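PDB 6EU8: putative heme binding protein from Tannerella forsythia, which probably binds heme as a member of the HmuY-like family, though with heme-binding properties that differ from those of Porphyromonas gingivalis HmuY. Local coordinates for residues D77-E82 against K105-I110. Sequence-based numbering, arbitrary orientation.
Sequences DIRTNE and KKDVEI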
loop_
_atom_site.group_PDB
_atom_site.type_symbol
_atom_site.label_atom_id
_atom_site.label_comp_id
_atom_site.label_asym_id
_atom_site.label_seq_id
_atom_site.Cartn_x
_atom_site.Cartn_y
_atom_site.Cartn_z
ATOM N N ASP A 77 -4.721 1.117 0.922
ATOM C CA ASP A 77 -3.735 0.868 2.009
ATOM C C ASP A 77 -2.363 0.538 1.407
ATOM O O ASP A 77 -2.249 -0.292 0.497
ATOM C CB ASP A 77 -4.168 -0.323 2.847
ATOM C CG ASP A 77 -5.559 -0.186 3.403
ATOM O OD1 ASP A 77 -5.791 0.749 4.191
ATOM O OD2 ASP A 77 -6.431 -1.032 3.091
ATOM N N ILE A 78 -1.321 1.180 1.938
ATOM C CA ILE A 78 0.068 1.007 1.452
ATOM C C ILE A 78 0.926 0.618 2.643
ATOM O O ILE A 78 0.865 1.292 3.706
ATOM C CB ILE A 78 0.687 2.302 0.872
ATOM C CG1 ILE A 78 -0.298 3.056 -0.005
ATOM C CG2 ILE A 78 1.974 1.979 0.110
ATOM C CD1 ILE A 78 -0.659 2.349 -1.246
ATOM N N ARG A 79 1.677 -0.482 2.510
ATOM C CA ARG A 79 2.684 -0.848 3.521
ATOM C C ARG A 79 4.055 -0.985 2.867
ATOM O O ARG A 79 4.193 -0.975 1.650
ATOM C CB ARG A 79 2.325 -2.136 4.258
ATOM C CG ARG A 79 2.406 -3.385 3.398
ATOM C CD ARG A 79 2.361 -4.663 4.200
ATOM N NE ARG A 79 3.604 -4.862 4.948
ATOM C CZ ARG A 79 4.038 -6.034 5.398
ATOM N NH1 ARG A 79 3.349 -7.156 5.201
ATOM N NH2 ARG A 79 5.221 -6.066 6.050
ATOM N N THR A 80 5.064 -1.151 3.731
ATOM C CA THR A 80 6.443 -1.389 3.307
ATOM C C THR A 80 6.922 -2.753 3.810
ATOM O O THR A 80 6.261 -3.394 4.629
ATOM C CB THR A 80 7.381 -0.281 3.856
ATOM O OG1 THR A 80 7.528 -0.400 5.281
ATOM C CG2 THR A 80 6.879 1.101 3.480
ATOM N N ASN A 81 8.114 -3.161 3.340
ATOM C CA ASN A 81 8.747 -4.421 3.815
ATOM C C ASN A 81 9.750 -4.073 4.914
ATOM O O ASN A 81 10.972 -4.025 4.662
ATOM C CB ASN A 81 9.405 -5.166 2.646
ATOM C CG ASN A 81 9.866 -6.559 3.023
ATOM O OD1 ASN A 81 9.628 -7.015 4.141
ATOM N ND2 ASN A 81 10.491 -7.255 2.086
ATOM N N GLU A 82 9.243 -3.832 6.124
ATOM C CA GLU A 82 10.031 -3.312 7.257
ATOM C C GLU A 82 10.818 -2.033 6.903
ATOM O O GLU A 82 12.014 -1.876 7.248
ATOM C CB GLU A 82 10.967 -4.419 7.819
ATOM C CG GLU A 82 10.253 -5.626 8.397
ATOM C CD GLU A 82 11.224 -6.749 8.753
ATOM O OE1 GLU A 82 12.229 -6.460 9.422
ATOM O OE2 GLU A 82 11.019 -7.899 8.331
ATOM N N LYS A 105 8.532 7.309 9.660
ATOM C CA LYS A 105 7.647 6.419 10.384
ATOM C C LYS A 105 7.575 4.996 9.798
ATOM O O LYS A 105 7.398 4.817 8.569
ATOM C CB LYS A 105 6.231 6.991 10.394
ATOM C CG LYS A 105 6.075 8.383 10.964
ATOM C CD LYS A 105 6.622 8.426 12.386
ATOM C CE LYS A 105 6.166 9.672 13.118
ATOM N NZ LYS A 105 6.477 9.513 14.559
ATOM N N LYS A 106 7.731 4.012 10.678
ATOM C CA LYS A 106 7.606 2.595 10.329
ATOM C C LYS A 106 6.112 2.187 10.258
ATOM O O LYS A 106 5.229 2.916 10.694
ATOM C CB LYS A 106 8.312 1.702 11.365
ATOM C CG LYS A 106 9.837 1.854 11.395
ATOM C CD LYS A 106 10.425 1.305 12.688
ATOM C CE LYS A 106 11.856 1.794 12.896
ATOM N NZ LYS A 106 12.752 1.366 11.788
ATOM N N ASP A 107 5.870 1.024 9.670
ATOM C CA ASP A 107 4.488 0.491 9.563
ATOM C C ASP A 107 3.933 0.177 10.958
ATOM O O ASP A 107 4.712 -0.172 11.890
ATOM C CB ASP A 107 4.436 -0.773 8.737
ATOM C CG ASP A 107 4.801 -0.586 7.277
ATOM O OD1 ASP A 107 5.240 0.498 6.811
ATOM O OD2 ASP A 107 4.699 -1.608 6.594
ATOM N N VAL A 108 2.607 0.272 11.100
ATOM C CA VAL A 108 1.902 -0.067 12.350
ATOM C C VAL A 108 0.998 -1.275 12.125
ATOM O O VAL A 108 0.578 -1.528 10.999
ATOM C CB VAL A 108 1.094 1.111 12.923
ATOM C CG1 VAL A 108 2.029 2.295 13.213
ATOM C CG2 VAL A 108 -0.056 1.541 12.025
ATOM N N GLU A 109 0.741 -2.018 13.188
ATOM C CA GLU A 109 -0.161 -3.178 13.179
ATOM C C GLU A 109 -1.553 -2.729 13.564
ATOM O O GLU A 109 -1.722 -2.051 14.603
ATOM C CB GLU A 109 0.298 -4.248 14.191
ATOM C CG GLU A 109 1.554 -5.000 13.764
ATOM C CD GLU A 109 1.859 -6.238 14.605
ATOM O OE1 GLU A 109 1.223 -6.461 15.663
ATOM O OE2 GLU A 109 2.753 -7.003 14.186
ATOM N N ILE A 110 -2.560 -3.120 12.769
ATOM C CA ILE A 110 -3.960 -2.812 13.065
ATOM C C ILE A 110 -4.756 -4.120 13.196
ATOM O O ILE A 110 -4.686 -4.990 12.320
ATOM C CB ILE A 110 -4.587 -1.848 12.048
ATOM C CG1 ILE A 110 -4.497 -2.373 10.614
ATOM C CG2 ILE A 110 -3.908 -0.486 12.134
ATOM C CD1 ILE A 110 -5.336 -1.544 9.640
HETATM O O HOH W 1 6.618 -3.558 7.514
#
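With chi1 of Asp107 at -65°, its CG stands beside the backbone N and the carboxylate reaches across to Thr80, whose own first torsion tucks OG1 between backbone N and carbonyl carbon, next to the amide of the same residue. One carboxylate can therefore grip both donors of a threonine. Thr80 N gives its hydrogen to the syn lone pair of Asp107 OD2 over 2.9 Å, nearly straight at 162°, while Thr80 OG1 donates to Asp107 OD1, also at 2.9 Å, meeting that oxygen from above the carboxylate plane. The pairing joins two separate antiparallel sheets: strand 77-80 is an edge strand of a four-stranded sheet, and Asp107 sits at the break in strand 105-111 of the larger sheet that dominates this HmuY-family fold. Arg79 contributes less directly. Its CB packs 3.4 Å from Asp107 OD2, and its side chain, bent at chi3, folds back so that NE donates a bent hydrogen bond of 3.1 Å to Thr80 O, from well out of the carbonyl plane; the salt bridge from NE to Asp107 OD2 is long at 3.8 Å, with the two flat groups turned 72° apart, and the stronger partner of the guanidinium is Glu62, whose OE2 forms a salt bridge with NH1. A water donating to Asp107 OD2 accepts from Arg79 NH2 and, over 3.0 Å, from Glu82 N. Asn137 ND2 supplies a further hydrogen bond to Asp107 OD1, and Thr80 OG1 in turn accepts one from Gly83 N.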